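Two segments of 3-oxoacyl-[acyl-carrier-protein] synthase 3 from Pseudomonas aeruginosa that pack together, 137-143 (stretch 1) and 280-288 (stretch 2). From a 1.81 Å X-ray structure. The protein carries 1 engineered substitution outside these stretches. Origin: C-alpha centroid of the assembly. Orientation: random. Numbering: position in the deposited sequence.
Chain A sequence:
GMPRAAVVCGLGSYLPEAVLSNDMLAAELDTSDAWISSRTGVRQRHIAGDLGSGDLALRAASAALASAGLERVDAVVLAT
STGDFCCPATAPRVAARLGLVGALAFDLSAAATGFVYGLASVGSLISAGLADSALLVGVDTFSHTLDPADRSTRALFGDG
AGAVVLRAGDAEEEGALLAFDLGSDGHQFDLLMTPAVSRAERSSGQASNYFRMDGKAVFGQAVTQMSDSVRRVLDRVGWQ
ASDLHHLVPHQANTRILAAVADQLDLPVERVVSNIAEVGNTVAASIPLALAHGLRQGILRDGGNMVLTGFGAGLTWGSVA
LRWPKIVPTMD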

# COMPACT_ATOMS: atom_id res chain seq x y z
N VAL A 137 7.72 8.31 2.48
CA VAL A 137 7.14 9.23 3.46
C VAL A 137 6.23 8.46 4.40
O VAL A 137 5.25 7.85 3.96
N GLY A 138 6.58 8.47 5.68
CA GLY A 138 5.67 8.03 6.73
C GLY A 138 4.81 9.21 7.14
O GLY A 138 5.34 10.21 7.61
N VAL A 139 3.50 9.11 6.92
CA VAL A 139 2.59 10.22 7.20
C VAL A 139 1.26 9.69 7.70
O VAL A 139 0.71 8.74 7.15
N ASP A 140 0.73 10.33 8.74
CA ASP A 140 -0.61 10.03 9.21
C ASP A 140 -1.23 11.27 9.86
O ASP A 140 -0.53 12.07 10.50
N THR A 141 -2.53 11.41 9.67
CA THR A 141 -3.32 12.48 10.28
C THR A 141 -4.46 11.86 11.10
O THR A 141 -5.65 12.12 10.86
N PHE A 142 -4.07 11.04 12.07
CA PHE A 142 -5.03 10.34 12.92
C PHE A 142 -6.01 11.24 13.65
O PHE A 142 -7.11 10.80 13.96
N SER A 143 -5.63 12.49 13.94
CA SER A 143 -6.56 13.41 14.62
C SER A 143 -7.89 13.54 13.88
O SER A 143 -8.92 13.73 14.52
N ASN A 280 1.85 10.52 19.42
CA ASN A 280 1.94 9.31 18.60
C ASN A 280 1.42 9.64 17.22
O ASN A 280 0.22 9.87 17.05
N THR A 281 2.32 9.69 16.24
CA THR A 281 1.97 10.08 14.87
C THR A 281 1.93 8.89 13.90
O THR A 281 1.97 9.07 12.68
N VAL A 282 1.84 7.67 14.45
CA VAL A 282 1.63 6.44 13.65
C VAL A 282 2.75 6.27 12.61
O VAL A 282 3.92 6.21 13.00
N ALA A 283 2.46 6.22 11.31
CA ALA A 283 3.51 5.93 10.32
C ALA A 283 4.64 6.98 10.32
O ALA A 283 5.77 6.67 9.97
N ALA A 284 4.33 8.21 10.73
CA ALA A 284 5.32 9.29 10.81
C ALA A 284 6.28 9.21 12.02
O ALA A 284 7.27 9.94 12.06
N SER A 285 5.99 8.33 12.98
CA SER A 285 6.64 8.42 14.30
C SER A 285 8.15 8.20 14.25
O SER A 285 8.91 8.96 14.86
N ILE A 286 8.58 7.18 13.51
CA ILE A 286 10.00 6.87 13.39
C ILE A 286 10.78 7.98 12.66
O ILE A 286 11.78 8.47 13.19
N PRO A 287 10.32 8.41 11.47
CA PRO A 287 11.12 9.49 10.85
C PRO A 287 11.03 10.84 11.58
O PRO A 287 11.98 11.63 11.54
N LEU A 288 9.93 11.12 12.27
CA LEU A 288 9.87 12.33 13.10
C LEU A 288 10.86 12.22 14.27
O LEU A 288 11.54 13.21 14.60

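The most unusual feature of this contact is a place where a side chain is absent. Gly 138 lies in a buried strand with its CA 3.5 Å from Ala 283 O, close enough for a CA-H...O contact, and its CA is 4.3 Å from the CA of Ala 284. A CB here would point toward stretch 2 and fall 2.3 Å from Ala 283 O, a clash, so the close backbone approach depends on glycine. The return contact runs from Ala 284 CA to Gly 138 O at 3.3 Å, and Ala 284 CB, directed sideways, also sits 3.3 Å from Gly 138 O. Small residues thus meet where the backbones come nearest.

Two residues along, Asp 140 supplies the one hydrogen bond between the stretches. Its CB points toward stretch 2, and with chi1 at -93°, between wells, OD2 accepts from Ala 283 N at 3.1 Å and an angle of 158°. The carboxylate thereby satisfies a backbone amide in the 3-10 segment, while OD1 is bonded elsewhere in the structure. Asp 140 OD2 also packs 3.2 Å from Ala 283 CB and 3.2 Å from Val 282 CG1, so this polar atom lies against two methyls as well as the amide.

Val 282, a t rotamer with positive phi (57°), points toward stretch 1 and serves both neighbours. Val 282 CG1 lies 3.2 Å from Asp 140 OD2 and also 3.9 Å from Phe 142 CE1; Val 282 CG2 lies over one face of the Phe 142 ring, 3.5 Å from the centroid and 6° off the normal, a nearly axial CH-pi contact. Phe 142 also has an off-well chi1, -98°. Within stretch 2, Asn 280 (t) accepts at OD1 from Val 282 N at 3.0 Å.

On the strand, Val 137 (t) and Val 139 (p) point away, while Asp 140 points toward stretch 2 and Gly 138, without a side chain, brings its backbone close.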

# COMPACT_ATOMS: atom_id res chain seq x y z
CB VAL A 137 6.30 10.34 2.79
CG1 VAL A 137 5.82 11.35 3.84
CG2 VAL A 137 7.09 11.04 1.68
CB VAL A 139 2.35 11.10 5.94
CG1 VAL A 139 1.86 10.26 4.74
CG2 VAL A 139 1.37 12.23 6.25
CB ASP A 140 -0.60 8.83 10.17
CG ASP A 140 -0.86 7.50 9.46
OD1 ASP A 140 -1.85 7.41 8.72
OD2 ASP A 140 -0.10 6.54 9.67
CB THR A 141 -3.89 13.43 9.21
OG1 THR A 141 -4.52 12.67 8.17
CG2 THR A 141 -2.78 14.30 8.62
CB PHE A 142 -4.31 9.44 13.94
CG PHE A 142 -4.23 8.00 13.53
CD1 PHE A 142 -3.79 7.64 12.27
CD2 PHE A 142 -4.61 6.98 14.41
CE1 PHE A 142 -3.72 6.31 11.88
CE2 PHE A 142 -4.54 5.65 14.03
CZ PHE A 142 -4.09 5.32 12.76
CB SER A 143 -5.94 14.80 14.82
OG SER A 143 -5.95 15.55 13.62
CB ASN A 280 1.12 8.19 19.26
CG ASN A 280 1.11 6.90 18.46
OD1 ASN A 280 1.32 6.90 17.25
ND2 ASN A 280 0.83 5.79 19.13
CB THR A 281 2.96 11.15 14.35
OG1 THR A 281 4.29 10.63 14.37
CG2 THR A 281 2.90 12.41 15.20
CB VAL A 282 0.20 6.38 13.05
CG1 VAL A 282 -0.11 5.00 12.49
CG2 VAL A 282 -0.83 6.73 14.11
CB ALA A 283 2.91 5.74 8.90
CB ALA A 284 4.62 10.65 10.81
CB SER A 285 5.99 7.46 15.30
OG SER A 285 6.25 6.10 14.98
CB ILE A 286 10.23 5.50 12.72
CG1 ILE A 286 9.70 4.38 13.62
CG2 ILE A 286 11.72 5.29 12.43
CD1 ILE A 286 9.79 2.99 13.00
CB PRO A 287 10.56 9.56 9.43
CG PRO A 287 9.17 8.99 9.53
CD PRO A 287 9.28 7.90 10.56
CB LEU A 288 8.46 12.62 13.60
CG LEU A 288 7.51 13.20 12.56
CD1 LEU A 288 6.09 13.14 13.08
CD2 LEU A 288 7.90 14.63 12.21